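Local coordinates for fatty acid multifunctional protein (atmfp2) (Arabidopsis thaliana, PDB 2WTB) that carries out hydration of enoyl-CoA and dehydrogenation of 3-hydroxyacyl-CoA in peroxisomal fatty acid beta-oxidation during seed germination, at residues S105-D110 against E119-C124; I128-A133 against V188-L193. All coordinates share one frame; numbering follows the deposited sequence.

Contact 1. Residues S105-D110 against E119-C124; sequences SVAAID and ELAMAC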
loop_
_atom_site.group_PDB
_atom_site.type_symbol
_atom_site.label_atom_id
_atom_site.label_comp_id
_atom_site.label_asym_id
_atom_site.label_seq_id
_atom_site.Cartn_x
_atom_site.Cartn_y
_atom_site.Cartn_z
ATOM N N SER A 105 -35.946 10.606 -0.436
ATOM C CA SER A 105 -34.827 10.571 0.494
ATOM C C SER A 105 -33.754 11.530 0.005
ATOM O O SER A 105 -33.538 11.667 -1.202
ATOM C CB SER A 105 -34.244 9.161 0.593
ATOM O OG SER A 105 -35.170 8.257 1.165
ATOM N N VAL A 106 -33.090 12.198 0.941
ATOM C CA VAL A 106 -31.967 13.063 0.610
ATOM C C VAL A 106 -30.788 12.728 1.506
ATOM O O VAL A 106 -30.928 12.648 2.724
ATOM C CB VAL A 106 -32.315 14.551 0.779
ATOM C CG1 VAL A 106 -31.096 15.412 0.484
ATOM C CG2 VAL A 106 -33.471 14.932 -0.129
ATOM N N ALA A 107 -29.627 12.523 0.895
ATOM C CA ALA A 107 -28.420 12.219 1.652
ATOM C C ALA A 107 -27.682 13.500 2.033
ATOM O O ALA A 107 -27.479 14.385 1.201
ATOM C CB ALA A 107 -27.513 11.290 0.858
ATOM N N ALA A 108 -27.298 13.592 3.302
ATOM C CA ALA A 108 -26.511 14.715 3.796
ATOM C C ALA A 108 -25.091 14.241 4.066
ATOM O O ALA A 108 -24.827 13.588 5.074
ATOM C CB ALA A 108 -27.135 15.285 5.056
ATOM N N ILE A 109 -24.181 14.569 3.156
ATOM C CA ILE A 109 -22.827 14.033 3.207
ATOM C C ILE A 109 -21.801 14.991 3.811
ATOM O O ILE A 109 -21.707 16.156 3.425
ATOM C CB ILE A 109 -22.337 13.600 1.810
ATOM C CG1 ILE A 109 -23.237 12.496 1.247
ATOM C CG2 ILE A 109 -20.890 13.129 1.876
ATOM C CD1 ILE A 109 -22.889 12.087 -0.173
ATOM N N ASP A 110 -21.030 14.472 4.760
ATOM C CA ASP A 110 -19.908 15.193 5.337
ATOM C C ASP A 110 -18.715 14.249 5.409
ATOM O O ASP A 110 -18.884 13.033 5.497
ATOM C CB ASP A 110 -20.267 15.690 6.738
ATOM C CG ASP A 110 -19.270 16.697 7.277
ATOM O OD1 ASP A 110 -18.378 17.128 6.516
ATOM O OD2 ASP A 110 -19.385 17.064 8.464
ATOM N N GLU A 119 -22.620 4.379 -2.385
ATOM C CA GLU A 119 -23.707 3.675 -3.049
ATOM C C GLU A 119 -25.046 4.009 -2.398
ATOM O O GLU A 119 -26.014 4.333 -3.084
ATOM C CB GLU A 119 -23.452 2.166 -3.045
ATOM C CG GLU A 119 -22.275 1.741 -3.911
ATOM C CD GLU A 119 -22.037 0.241 -3.894
ATOM O OE1 GLU A 119 -21.783 -0.310 -2.804
ATOM O OE2 GLU A 119 -22.097 -0.386 -4.974
ATOM N N LEU A 120 -25.095 3.933 -1.072
ATOM C CA LEU A 120 -26.302 4.279 -0.328
ATOM C C LEU A 120 -26.764 5.698 -0.657
ATOM O O LEU A 120 -27.963 5.964 -0.783
ATOM C CB LEU A 120 -26.056 4.138 1.175
ATOM C CG LEU A 120 -27.199 4.544 2.108
ATOM C CD1 LEU A 120 -28.484 3.801 1.757
ATOM C CD2 LEU A 120 -26.807 4.291 3.554
ATOM N N ALA A 121 -25.806 6.608 -0.796
ATOM C CA ALA A 121 -26.116 7.996 -1.120
ATOM C C ALA A 121 -26.655 8.136 -2.552
ATOM O O ALA A 121 -27.575 8.916 -2.803
ATOM C CB ALA A 121 -24.888 8.888 -0.899
ATOM N N MET A 122 -26.086 7.376 -3.483
ATOM C CA MET A 122 -26.558 7.388 -4.869
ATOM C C MET A 122 -27.982 6.849 -4.980
ATOM O O MET A 122 -28.710 7.186 -5.913
ATOM C CB MET A 122 -25.621 6.584 -5.772
ATOM C CG MET A 122 -24.321 7.290 -6.114
ATOM S SD MET A 122 -23.138 6.184 -6.908
ATOM C CE MET A 122 -21.743 7.282 -7.118
ATOM N N ALA A 123 -28.370 6.012 -4.023
ATOM C CA ALA A 123 -29.720 5.460 -3.979
ATOM C C ALA A 123 -30.730 6.535 -3.612
ATOM O O ALA A 123 -31.886 6.477 -4.028
ATOM C CB ALA A 123 -29.793 4.323 -2.982
ATOM N N CYS A 124 -30.289 7.508 -2.819
ATOM C CA CYS A 124 -31.138 8.631 -2.443
ATOM C C CYS A 124 -31.467 9.471 -3.665
ATOM O O CYS A 124 -30.817 9.352 -4.700
ATOM C CB CYS A 124 -30.461 9.494 -1.377
ATOM S SG CYS A 124 -30.271 8.661 0.207
#

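Contact 2. Residues I128-A133 against V188-L193; sequences ISAPAA and VPPAEL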
loop_
_atom_site.group_PDB
_atom_site.type_symbol
_atom_site.label_atom_id
_atom_site.label_comp_id
_atom_site.label_asym_id
_atom_site.label_seq_id
_atom_site.Cartn_x
_atom_site.Cartn_y
_atom_site.Cartn_z
ATOM N N ILE A 128 -26.645 16.306 -0.826
ATOM C CA ILE A 128 -26.019 17.505 -0.289
ATOM C C ILE A 128 -24.701 17.114 0.362
ATOM O O ILE A 128 -24.636 16.121 1.085
ATOM C CB ILE A 128 -26.911 18.192 0.757
ATOM C CG1 ILE A 128 -28.333 18.351 0.220
ATOM C CG2 ILE A 128 -26.325 19.539 1.151
ATOM C CD1 ILE A 128 -28.389 18.960 -1.163
ATOM N N SER A 129 -23.651 17.887 0.109
ATOM C CA SER A 129 -22.330 17.539 0.616
ATOM C C SER A 129 -21.559 18.741 1.152
ATOM O O SER A 129 -21.767 19.875 0.717
ATOM C CB SER A 129 -21.509 16.840 -0.471
ATOM O OG SER A 129 -20.279 16.361 0.043
ATOM N N ALA A 130 -20.668 18.475 2.101
ATOM C CA ALA A 130 -19.781 19.495 2.639
ATOM C C ALA A 130 -18.581 19.655 1.714
ATOM O O ALA A 130 -18.192 18.708 1.032
ATOM C CB ALA A 130 -19.333 19.117 4.040
ATOM N N PRO A 131 -17.987 20.856 1.697
ATOM C CA PRO A 131 -16.942 21.279 0.758
ATOM C C PRO A 131 -15.968 20.196 0.283
ATOM O O PRO A 131 -16.049 19.793 -0.876
ATOM C CB PRO A 131 -16.213 22.368 1.539
ATOM C CG PRO A 131 -17.315 23.020 2.314
ATOM C CD PRO A 131 -18.316 21.930 2.652
ATOM N N ALA A 132 -15.065 19.735 1.139
ATOM C CA ALA A 132 -13.995 18.854 0.670
ATOM C C ALA A 132 -14.231 17.366 0.930
ATOM O O ALA A 132 -13.277 16.603 1.076
ATOM C CB ALA A 132 -12.659 19.288 1.260
ATOM N N ALA A 133 -15.494 16.952 0.976
ATOM C CA ALA A 133 -15.817 15.551 1.230
ATOM C C ALA A 133 -15.303 14.648 0.106
ATOM O O ALA A 133 -15.191 15.076 -1.041
ATOM C CB ALA A 133 -17.314 15.377 1.415
ATOM N N VAL A 188 -22.695 22.817 0.497
ATOM C CA VAL A 188 -22.927 23.818 1.531
ATOM C C VAL A 188 -21.994 23.569 2.708
ATOM O O VAL A 188 -21.420 22.485 2.824
ATOM C CB VAL A 188 -24.386 23.786 2.025
ATOM C CG1 VAL A 188 -25.335 24.126 0.891
ATOM C CG2 VAL A 188 -24.718 22.420 2.617
ATOM N N PRO A 189 -21.833 24.579 3.580
ATOM C CA PRO A 189 -21.019 24.447 4.792
ATOM C C PRO A 189 -21.538 23.326 5.686
ATOM O O PRO A 189 -22.746 23.093 5.733
ATOM C CB PRO A 189 -21.211 25.797 5.489
ATOM C CG PRO A 189 -21.564 26.738 4.396
ATOM C CD PRO A 189 -22.374 25.940 3.425
ATOM N N PRO A 190 -20.633 22.645 6.399
ATOM C CA PRO A 190 -20.988 21.496 7.241
ATOM C C PRO A 190 -22.149 21.806 8.180
ATOM O O PRO A 190 -22.921 20.910 8.523
ATOM C CB PRO A 190 -19.713 21.256 8.053
ATOM C CG PRO A 190 -18.616 21.800 7.205
ATOM C CD PRO A 190 -19.200 22.979 6.484
ATOM N N ALA A 191 -22.267 23.067 8.585
ATOM C CA ALA A 191 -23.271 23.472 9.561
ATOM C C ALA A 191 -24.655 23.665 8.943
ATOM O O ALA A 191 -25.644 23.816 9.659
ATOM C CB ALA A 191 -22.826 24.743 10.280
ATOM N N GLU A 192 -24.721 23.658 7.616
ATOM C CA GLU A 192 -25.989 23.830 6.915
ATOM C C GLU A 192 -26.409 22.539 6.223
ATOM O O GLU A 192 -27.481 22.460 5.628
ATOM C CB GLU A 192 -25.887 24.966 5.896
ATOM C CG GLU A 192 -25.516 26.311 6.506
ATOM C CD GLU A 192 -25.525 27.436 5.490
ATOM O OE1 GLU A 192 -26.058 27.230 4.379
ATOM O OE2 GLU A 192 -25.001 28.525 5.801
ATOM N N LEU A 193 -25.555 21.527 6.329
ATOM C CA LEU A 193 -25.746 20.244 5.656
ATOM C C LEU A 193 -27.151 19.663 5.823
ATOM O O LEU A 193 -27.888 19.510 4.847
ATOM C CB LEU A 193 -24.711 19.244 6.167
ATOM C CG LEU A 193 -24.278 18.121 5.236
ATOM C CD1 LEU A 193 -23.688 18.692 3.960
ATOM C CD2 LEU A 193 -23.266 17.244 5.949
#

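Contact 1. Residues S105-D110 against E119-C124
Strand 105-109 lies against helix 116-123 in the enoyl-CoA hydratase/isomerase (crotonase) part of the chain. The contact is small and apolar, and every residue that touches is buried. Alternate strand residues Ser-105, Ala-107 and Ile-109 direct their CB atoms at the helix side, which answers with Ala-121 and, just past the helix end, Cys-124. The tight part surrounds Cys-124. Its SG stands beside its own backbone N (chi1 -67°) and lies 3.9 Å from Ala-107 CB. The same sulfur is 4.0 Å from Ser-105 CB, so it sits between two strand side chains and above the Val-106 to Ala-107 peptide. Cys-124 CB also comes 3.8 Å from Ser-105 O. The backbones are close here, with Ser-105 CA 5.1 Å from Cys-124 CA. One helical turn back, Ala-121 CB meets Ala-107 CB at 4.0 Å. Two methyl groups face each other, and so the chains can come near. The contact thins toward Ile-109. There an extended side chain (chi2 175°) brings just its CD1 to Ala-121 CB, at 3.8 Å. Beyond it Asp-110, partly exposed, leaves the helix behind. Ser-105 gives its CB to the contact, while its OG is hydrogen-bonded to Tyr-43 OH. Glu-119, the predicted nucleophile, points well clear of the strand, and its OE2 is held by the backbone N atoms of Phe-148 and Gly-150. The packing thus joins the sheet to the helix that carries this residue. Leu-120 and Ala-123 turn to helix 88-99, and Met-122 packs on helix 150-158. On the other face of the strand Val-106 rests on helix 193-205, which places strand 105-109 between helices on both faces of its sheet.

Contact 2. Residues I128-A133 against V188-L193
The parallel edge of the mixed sheet of the crotonase fold is built here, where strand 126-129 runs beside the outermost strand 186-187. Both segments then leave the sheet as turns. Val-188 continues the parallel pairing. Its N-H bonds to Ser-129 O at 3.1 Å (151° at the hydrogen), meeting the carbonyl almost head-on, and Ser-129 is also backbone-bonded to Ala-186. The carbonyl of Val-188 turns to the next residues. Val-188 O takes a straight CA-H...O contact from Ala-130 CA (3.4 Å, 179°) and has Pro-131 CD at 3.2 Å. The side chain has CG2 wedged between N and C of its own backbone. From there Val-188 CG2 meets Ile-128 CG2 at 3.6 Å, the two side chains meeting at a slant. Pro-189 adds little to the contact itself, but its O accepts the Glu-192 N-H at 2.8 Å and so closes the turn. Pro-190 is exposed to solvent, with its CD 4.1 Å from Pro-131 CD and its CG near Ala-130 CB. Across from it the type I turn from Ala-130 to Ala-133 is held at Ala-130 O, which accepts from both Ala-133 N and Ser-129 OG. Glu-192 is exposed, and its O is hydrogen-bonded to Thr-196 OG1 at the start of helix 193-205. Leu-193 then closes the contact from the buried side. Its CG is anti to the backbone N (chi1 -152°), and CD1 reaches back over the Ser-129 to Ala-130 peptide. Leu-193 CD1 stops 3.9 Å from Ile-128 CG2 and 3.5 Å from Ser-129 C.

How the contacts relate
Contacts 1 and 2 lie about 13 Å apart, centre to centre, within one enoyl-CoA hydratase/isomerase domain. Both segments of contact 1 precede those of contact 2 in the sequence, and helix 116-123 leads into strand 126-129. Strands 105-109 and 126-129 are parallel neighbours in one sheet and join the two contacts directly. Probable hydrogen bonds link Ile-109 N to Ile-128 O (2.6 Å) and Ile-109 O to Ala-130 N (2.9 Å). Leu-193 also packs on Ile-109 O. Contact 1 packs the helix bearing the predicted nucleophile on the sheet, whereas contact 2 lies at the sheet edge formed by strand 186-187, away from the predicted catalytic residues.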